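Local coordinates for protein chorismate mutase (Paraburkholderia phymatum, PDB 5TS9) that probably catalyses the rearrangement of chorismate to prephenate, as an all-helical dimeric enzyme of the type II (AroQ) chorismate mutase family, at residues Q31-K36 / Y86-N91; A139-A144 / R164-I169. One frame throughout, in Å; residues are numbered along the deposited sequence.

Overall arrangement
Both contacts are small apolar junctions in an all-helical chain, and they lie on opposite sides of its centre, 24 Å apart between centres and about 11 Å between nearest atoms. Interaction 1 joins helix 16-39 to helix 67-95. Interaction 2 closes later in the chain, bringing helix 137-151 against the end of helix 156-165 and the residues that follow. Helix 16-39 ties them together: Ala33 takes part in interaction 1, while Met22 of the same helix packs on Val166 and Ile169 of interaction 2. Both also reach the second subunit: Asn90 of interaction 1 packs on Ala142 of the second subunit. Neither contact can be assigned to the active site.

Interaction 1: residues Q31-K36 / Y86-N91; sequences QVALSK and YALLNN
Helices 16-39 and 67-95 come closest, within these segments, where the CA atoms of Ala33 and Leu89 are 6.4 Å apart, a short spacing that the small side chain of Ala33 permits. Its CB points at the other helix and meets two leucines that follow one another in sequence. Leu88 brings its CD1 methyl to 4.0 Å from Ala33 CB, and the branch point of Leu89, CG, lies 4.4 Å from the same CB. Leu89 leaves its backbone pointing along the interface, yet its end turns in: with CG anti to the carbonyl carbon (chi1 -76°), the CD2 methyl comes within 3.6 Å of Ala33 O. That approach is van der Waals contact, since a methyl is no proper donor to the carbonyl. Leucine suits both positions: Leu88 offers one branch methyl to Ala33 CB, while the branched end of Leu89 spreads over that methyl and the neighbouring backbone. The two segments meet through dispersion and exclusion of water. Around them, Trp92 of helix 67-95 also packs on Ala33, Val43 of a loop lies on Leu89, and Leu157 of helix 156-165 touches Leu88, while Ala87 and Asn90 of helix 67-95 pack on Ala160 and Ala142 of the second subunit.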
ATOM      1  N   GLN A  31      -2.047   4.437 -15.919  1.00 22.65           N
ATOM      2  CA  GLN A  31      -1.369   5.270 -16.906  1.00 22.96           C
ATOM      3  C   GLN A  31      -0.092   5.892 -16.349  1.00 16.71           C
ATOM      4  O   GLN A  31       0.835   6.162 -17.120  1.00 20.89           O
ATOM      5  CB  GLN A  31      -2.309   6.360 -17.425  1.00 19.83           C
ATOM      6  CG  GLN A  31      -3.276   5.900 -18.522  1.00 18.28           C
ATOM      7  CD  GLN A  31      -2.604   5.854 -19.885  1.00 23.04           C
ATOM      8  OE1 GLN A  31      -1.589   6.522 -20.112  1.00 26.84           O
ATOM      9  NE2 GLN A  31      -3.171   5.085 -20.800  1.00 25.87           N
ATOM     10  N   VAL A  32      -0.017   6.163 -15.042  1.00 15.99           N
ATOM     11  CA  VAL A  32       1.253   6.673 -14.521  1.00 16.60           C
ATOM     12  C   VAL A  32       2.329   5.579 -14.570  1.00 18.53           C
ATOM     13  O   VAL A  32       3.490   5.842 -14.919  1.00 17.23           O
ATOM     14  CB  VAL A  32       1.061   7.246 -13.108  1.00 15.58           C
ATOM     15  CG1 VAL A  32       2.426   7.489 -12.452  1.00 16.96           C
ATOM     16  CG2 VAL A  32       0.220   8.572 -13.176  1.00 16.82           C
ATOM     17  N   ALA A  33       1.949   4.336 -14.272  1.00 16.89           N
ATOM     18  CA  ALA A  33       2.872   3.203 -14.397  1.00 19.69           C
ATOM     19  C   ALA A  33       3.430   3.093 -15.814  1.00 18.83           C
ATOM     20  O   ALA A  33       4.636   2.924 -15.999  1.00 24.88           O
ATOM     21  CB  ALA A  33       2.165   1.904 -14.007  1.00 14.99           C
ATOM     22  N   LEU A  34       2.562   3.178 -16.823  1.00 17.09           N
ATOM     23  CA  LEU A  34       3.017   3.138 -18.220  1.00 17.54           C
ATOM     24  C   LEU A  34       4.060   4.208 -18.497  1.00 27.33           C
ATOM     25  O   LEU A  34       5.094   3.946 -19.131  1.00 24.48           O
ATOM     26  CB  LEU A  34       1.828   3.329 -19.163  1.00 21.14           C
ATOM     27  CG  LEU A  34       0.771   2.233 -19.248  1.00 23.03           C
ATOM     28  CD1 LEU A  34      -0.416   2.705 -20.117  1.00 24.76           C
ATOM     29  CD2 LEU A  34       1.392   0.933 -19.789  1.00 18.82           C
ATOM     30  N   SER A  35       3.785   5.437 -18.058  1.00 24.81           N
ATOM     31  CA  SER A  35       4.717   6.526 -18.300  1.00 22.58           C
ATOM     32  C   SER A  35       6.052   6.262 -17.624  1.00 21.44           C
ATOM     33  O   SER A  35       7.115   6.532 -18.195  1.00 21.04           O
ATOM     34  CB  SER A  35       4.121   7.839 -17.801  1.00 28.14           C
ATOM     35  OG  SER A  35       5.103   8.864 -17.847  1.00 29.90           O
ATOM     36  N   LYS A  36       6.021   5.754 -16.394  1.00 24.60           N
ATOM     37  CA  LYS A  36       7.261   5.478 -15.683  1.00 18.17           C
ATOM     38  C   LYS A  36       7.979   4.268 -16.272  1.00 20.27           C
ATOM     39  O   LYS A  36       9.208   4.206 -16.229  1.00 20.97           O
ATOM     40  CB  LYS A  36       6.975   5.291 -14.195  1.00 21.70           C
ATOM     41  CG  LYS A  36       6.635   6.628 -13.528  1.00 20.94           C
ATOM     42  CD  LYS A  36       6.337   6.483 -12.057  1.00 21.83           C
ATOM     43  CE  LYS A  36       6.016   7.855 -11.430  1.00 23.47           C
ATOM     44  NZ  LYS A  36       5.219   7.652 -10.149  1.00 25.05           N
ATOM     45  N   TYR A  86       3.665   0.009  -8.243  1.00 15.08           N
ATOM     46  CA  TYR A  86       4.772  -0.914  -7.993  1.00 13.82           C
ATOM     47  C   TYR A  86       4.432  -2.317  -8.493  1.00 14.76           C
ATOM     48  O   TYR A  86       5.292  -3.014  -9.040  1.00 12.33           O
ATOM     49  CB  TYR A  86       5.106  -0.970  -6.502  1.00 14.90           C
ATOM     50  CG  TYR A  86       5.936   0.172  -5.966  1.00 13.66           C
ATOM     51  CD1 TYR A  86       7.203   0.457  -6.496  1.00 14.83           C
ATOM     52  CD2 TYR A  86       5.478   0.936  -4.900  1.00 12.07           C
ATOM     53  CE1 TYR A  86       7.980   1.493  -5.978  1.00 15.02           C
ATOM     54  CE2 TYR A  86       6.229   1.970  -4.380  1.00 14.11           C
ATOM     55  CZ  TYR A  86       7.493   2.246  -4.921  1.00 15.39           C
ATOM     56  OH  TYR A  86       8.240   3.296  -4.423  1.00 15.87           O
ATOM     57  N   ALA A  87       3.191  -2.756  -8.280  1.00 12.22           N
ATOM     58  CA  ALA A  87       2.803  -4.114  -8.666  1.00 16.38           C
ATOM     59  C   ALA A  87       2.767  -4.265 -10.180  1.00 16.35           C
ATOM     60  O   ALA A  87       3.256  -5.263 -10.727  1.00 12.67           O
ATOM     61  CB  ALA A  87       1.443  -4.471  -8.067  1.00 17.45           C
ATOM     62  N   LEU A  88       2.186  -3.284 -10.867  1.00 12.33           N
ATOM     63  CA  LEU A  88       2.133  -3.319 -12.328  1.00 14.16           C
ATOM     64  C   LEU A  88       3.532  -3.327 -12.917  1.00 14.38           C
ATOM     65  O   LEU A  88       3.830  -4.110 -13.822  1.00 20.89           O
ATOM     66  CB  LEU A  88       1.351  -2.119 -12.860  1.00 14.11           C
ATOM     67  CG  LEU A  88      -0.158  -2.065 -12.627  1.00 14.79           C
ATOM     68  CD1 LEU A  88      -0.676  -0.781 -13.234  1.00 17.09           C
ATOM     69  CD2 LEU A  88      -0.831  -3.273 -13.310  1.00 16.13           C
ATOM     70  N   LEU A  89       4.400  -2.425 -12.440  1.00 20.15           N
ATOM     71  CA  LEU A  89       5.741  -2.337 -13.009  1.00 13.95           C
ATOM     72  C   LEU A  89       6.489  -3.642 -12.838  1.00 18.73           C
ATOM     73  O   LEU A  89       7.187  -4.090 -13.753  1.00 16.85           O
ATOM     74  CB  LEU A  89       6.510  -1.195 -12.357  1.00 15.33           C
ATOM     75  CG  LEU A  89       6.088   0.173 -12.862  1.00 14.25           C
ATOM     76  CD1 LEU A  89       6.641   1.204 -11.939  1.00 20.03           C
ATOM     77  CD2 LEU A  89       6.561   0.398 -14.338  1.00 15.24           C
ATOM     78  N   ASN A  90       6.355  -4.283 -11.671  1.00 13.60           N
ATOM     79  CA  ASN A  90       7.073  -5.543 -11.505  1.00 14.06           C
ATOM     80  C   ASN A  90       6.403  -6.667 -12.272  1.00 14.23           C
ATOM     81  O   ASN A  90       7.095  -7.584 -12.726  1.00 14.87           O
ATOM     82  CB  ASN A  90       7.219  -5.905 -10.023  1.00 15.32           C
ATOM     83  CG  ASN A  90       8.563  -5.450  -9.444  1.00 19.43           C
ATOM     84  OD1 ASN A  90       9.368  -4.831 -10.145  1.00 22.01           O
ATOM     85  ND2 ASN A  90       8.816  -5.768  -8.161  1.00 15.55           N
ATOM     86  N   ASN A  91       5.073  -6.625 -12.424  1.00 13.95           N
ATOM     87  CA  ASN A  91       4.414  -7.581 -13.309  1.00 14.49           C
ATOM     88  C   ASN A  91       4.977  -7.469 -14.717  1.00 15.31           C
ATOM     89  O   ASN A  91       5.297  -8.477 -15.350  1.00 16.05           O
ATOM     90  CB  ASN A  91       2.897  -7.353 -13.341  1.00 16.55           C
ATOM     91  CG  ASN A  91       2.218  -7.828 -12.080  1.00 19.52           C
ATOM     92  OD1 ASN A  91       2.859  -8.446 -11.245  1.00 14.33           O
ATOM     93  ND2 ASN A  91       0.923  -7.544 -11.938  1.00 15.58           N
TER

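Interaction 2: residues A139-A144 / R164-I169; sequences ALVASA and RAVARI
The end of helix 156-165 and the residues that follow it pack here against helix 137-151, the preceding helix in the chain, with Val141 as the residue that bridges the two. Val141 points its side chain toward the other segment and divides it between two partners. Its CG1 methyl rests on Val166, 3.7 Å from CG2 and equally close to CB, the two side chains running past one another in opposite directions. Its other methyl, CG2, lies 4.0 Å from Ile169 CG2. The first torsion explains the division: CG1 is anti to the backbone N (chi1 170°), which leaves CG2 beside that nitrogen, and the two methyls thus fan out to separate partners.

On the other side of the contact, Val166 is the first residue to depart from helical backbone angles, and the Ile169 N to Val166 O bond, 3.2 Å, spans the turn in which both side chains point toward Val141. Beta-branched residues suit these places: their methyls sit close to the backbone and give compact, rigid surfaces for a helix 7.4 Å away, measured between the CA atoms of Val141 and Val166.

Phe15 packs on both Val141 and Ile169, and Met22 of helix 16-39 lies on Val166 and Ile169. Turned away from helix 137-151, Arg164 and Arg168 both form salt bridges with Asp76, and Arg164 has a second one with Glu79 of the second subunit. Next in sequence, Cys170 touches Val141 and is joined by a disulfide to Cys137, the first residue of helix 137-151. This disulfide ties the C-terminal tail back to the start of that helix, with Val141, Val166 and Ile169 packed beside it, an arrangement consistent with an exported mutase of the AroQ class.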
ATOM      1  N   ALA A 139     -18.232  -1.916   7.875  1.00 23.27           N
ATOM      2  CA  ALA A 139     -18.980  -2.843   7.028  1.00 23.70           C
ATOM      3  C   ALA A 139     -19.527  -2.148   5.787  1.00 24.86           C
ATOM      4  O   ALA A 139     -19.488  -2.707   4.684  1.00 22.80           O
ATOM      5  CB  ALA A 139     -20.126  -3.482   7.826  1.00 25.61           C
ATOM      6  N   LEU A 140     -20.065  -0.936   5.947  1.00 29.60           N
ATOM      7  CA  LEU A 140     -20.668  -0.236   4.818  1.00 23.37           C
ATOM      8  C   LEU A 140     -19.613   0.112   3.775  1.00 24.82           C
ATOM      9  O   LEU A 140     -19.789  -0.147   2.575  1.00 23.02           O
ATOM     10  CB  LEU A 140     -21.383   1.020   5.325  1.00 24.53           C
ATOM     11  CG  LEU A 140     -22.532   0.728   6.306  1.00 25.98           C
ATOM     12  CD1 LEU A 140     -23.063   2.004   6.954  1.00 26.78           C
ATOM     13  CD2 LEU A 140     -23.632  -0.010   5.587  1.00 26.96           C
ATOM     14  N   VAL A 141     -18.482   0.653   4.233  1.00 22.16           N
ATOM     15  CA  VAL A 141     -17.385   0.995   3.329  1.00 19.46           C
ATOM     16  C   VAL A 141     -16.882  -0.253   2.608  1.00 21.16           C
ATOM     17  O   VAL A 141     -16.736  -0.258   1.379  1.00 19.54           O
ATOM     18  CB  VAL A 141     -16.277   1.717   4.117  1.00 18.88           C
ATOM     19  CG1 VAL A 141     -15.022   1.881   3.286  1.00 17.58           C
ATOM     20  CG2 VAL A 141     -16.789   3.099   4.549  1.00 20.27           C
ATOM     21  N   ALA A 142     -16.662  -1.349   3.349  1.00 19.24           N
ATOM     22  CA  ALA A 142     -16.225  -2.593   2.702  1.00 21.88           C
ATOM     23  C   ALA A 142     -17.236  -3.055   1.654  1.00 19.53           C
ATOM     24  O   ALA A 142     -16.851  -3.509   0.570  1.00 22.58           O
ATOM     25  CB  ALA A 142     -15.993  -3.700   3.737  1.00 23.39           C
ATOM     26  N   SER A 143     -18.535  -2.930   1.951  1.00 20.77           N
ATOM     27  CA  SER A 143     -19.547  -3.302   0.962  0.61 25.82           C
ATOM     28  C   SER A 143     -19.499  -2.384  -0.252  1.00 25.31           C
ATOM     29  O   SER A 143     -19.595  -2.852  -1.391  1.00 24.55           O
ATOM     30  CB  SER A 143     -20.941  -3.288   1.589  0.61 25.15           C
ATOM     31  OG  SER A 143     -21.096  -4.370   2.477  0.61 26.50           O
ATOM     32  N   ALA A 144     -19.328  -1.075  -0.028  1.00 20.40           N
ATOM     33  CA  ALA A 144     -19.238  -0.120  -1.130  1.00 22.42           C
ATOM     34  C   ALA A 144     -18.056  -0.427  -2.038  1.00 24.60           C
ATOM     35  O   ALA A 144     -18.149  -0.301  -3.263  1.00 22.57           O
ATOM     36  CB  ALA A 144     -19.120   1.300  -0.575  1.00 20.63           C
ATOM     37  N   ARG A 164      -7.134  -0.146   0.391  1.00 13.10           N
ATOM     38  CA  ARG A 164      -6.135   0.726   1.001  1.00 16.69           C
ATOM     39  C   ARG A 164      -6.582   2.181   0.938  1.00 16.24           C
ATOM     40  O   ARG A 164      -6.392   2.943   1.897  1.00 16.77           O
ATOM     41  CB  ARG A 164      -4.780   0.542   0.291  1.00 12.66           C
ATOM     42  CG  ARG A 164      -3.648   1.467   0.791  1.00 11.94           C
ATOM     43  CD  ARG A 164      -3.196   1.052   2.199  1.00 16.06           C
ATOM     44  NE  ARG A 164      -2.143   1.894   2.769  1.00 19.47           N
ATOM     45  CZ  ARG A 164      -2.371   3.068   3.346  1.00 21.51           C
ATOM     46  NH1 ARG A 164      -3.614   3.547   3.402  1.00 18.43           N
ATOM     47  NH2 ARG A 164      -1.358   3.772   3.853  1.00 19.81           N
ATOM     48  N   ALA A 165      -7.201   2.585  -0.175  1.00 12.60           N
ATOM     49  CA  ALA A 165      -7.557   3.995  -0.338  1.00 12.91           C
ATOM     50  C   ALA A 165      -8.668   4.436   0.612  1.00 17.12           C
ATOM     51  O   ALA A 165      -8.659   5.582   1.071  1.00 18.18           O
ATOM     52  CB  ALA A 165      -7.961   4.271  -1.786  1.00 12.86           C
ATOM     53  N   VAL A 166      -9.617   3.559   0.932  1.00 14.60           N
ATOM     54  CA  VAL A 166     -10.769   3.912   1.767  1.00 14.69           C
ATOM     55  C   VAL A 166     -10.458   3.786   3.257  1.00 15.07           C
ATOM     56  O   VAL A 166     -11.352   3.922   4.105  1.00 15.88           O
ATOM     57  CB  VAL A 166     -11.982   3.029   1.416  1.00 15.07           C
ATOM     58  CG1 VAL A 166     -12.359   3.202  -0.048  1.00 14.90           C
ATOM     59  CG2 VAL A 166     -11.689   1.560   1.762  1.00 14.94           C
ATOM     60  N   ALA A 167      -9.185   3.528   3.572  1.00 17.25           N
ATOM     61  CA  ALA A 167      -8.751   3.156   4.923  1.00 19.10           C
ATOM     62  C   ALA A 167      -9.312   4.053   6.025  1.00 20.53           C
ATOM     63  O   ALA A 167      -9.663   3.567   7.111  1.00 17.90           O
ATOM     64  CB  ALA A 167      -7.221   3.169   4.971  1.00 14.72           C
ATOM     65  N   ARG A 168      -9.352   5.360   5.811  1.00 17.81           N
ATOM     66  CA  ARG A 168      -9.743   6.251   6.902  1.00 18.16           C
ATOM     67  C   ARG A 168     -10.951   7.120   6.547  1.00 22.32           C
ATOM     68  O   ARG A 168     -11.095   8.245   7.037  1.00 19.21           O
ATOM     69  CB  ARG A 168      -8.549   7.091   7.345  1.00 18.93           C
ATOM     70  CG  ARG A 168      -7.389   6.191   7.767  1.00 24.51           C
ATOM     71  CD  ARG A 168      -6.241   6.941   8.390  1.00 26.76           C
ATOM     72  NE  ARG A 168      -5.322   7.388   7.362  1.00 19.97           N
ATOM     73  CZ  ARG A 168      -4.138   7.945   7.605  1.00 21.16           C
ATOM     74  NH1 ARG A 168      -3.721   8.131   8.858  1.00 19.68           N
ATOM     75  NH2 ARG A 168      -3.370   8.304   6.589  1.00 18.04           N
ATOM     76  N   ILE A 169     -11.835   6.611   5.691  1.00 17.50           N
ATOM     77  CA  ILE A 169     -13.173   7.193   5.601  1.00 18.33           C
ATOM     78  C   ILE A 169     -13.864   7.116   6.960  1.00 26.61           C
ATOM     79  O   ILE A 169     -14.371   8.114   7.490  1.00 20.43           O
ATOM     80  CB  ILE A 169     -13.993   6.474   4.521  1.00 18.05           C
ATOM     81  CG1 ILE A 169     -13.414   6.750   3.131  1.00 20.63           C
ATOM     82  CG2 ILE A 169     -15.457   6.874   4.604  1.00 19.13           C
ATOM     83  CD1 ILE A 169     -14.126   5.959   2.041  1.00 17.00           C
TER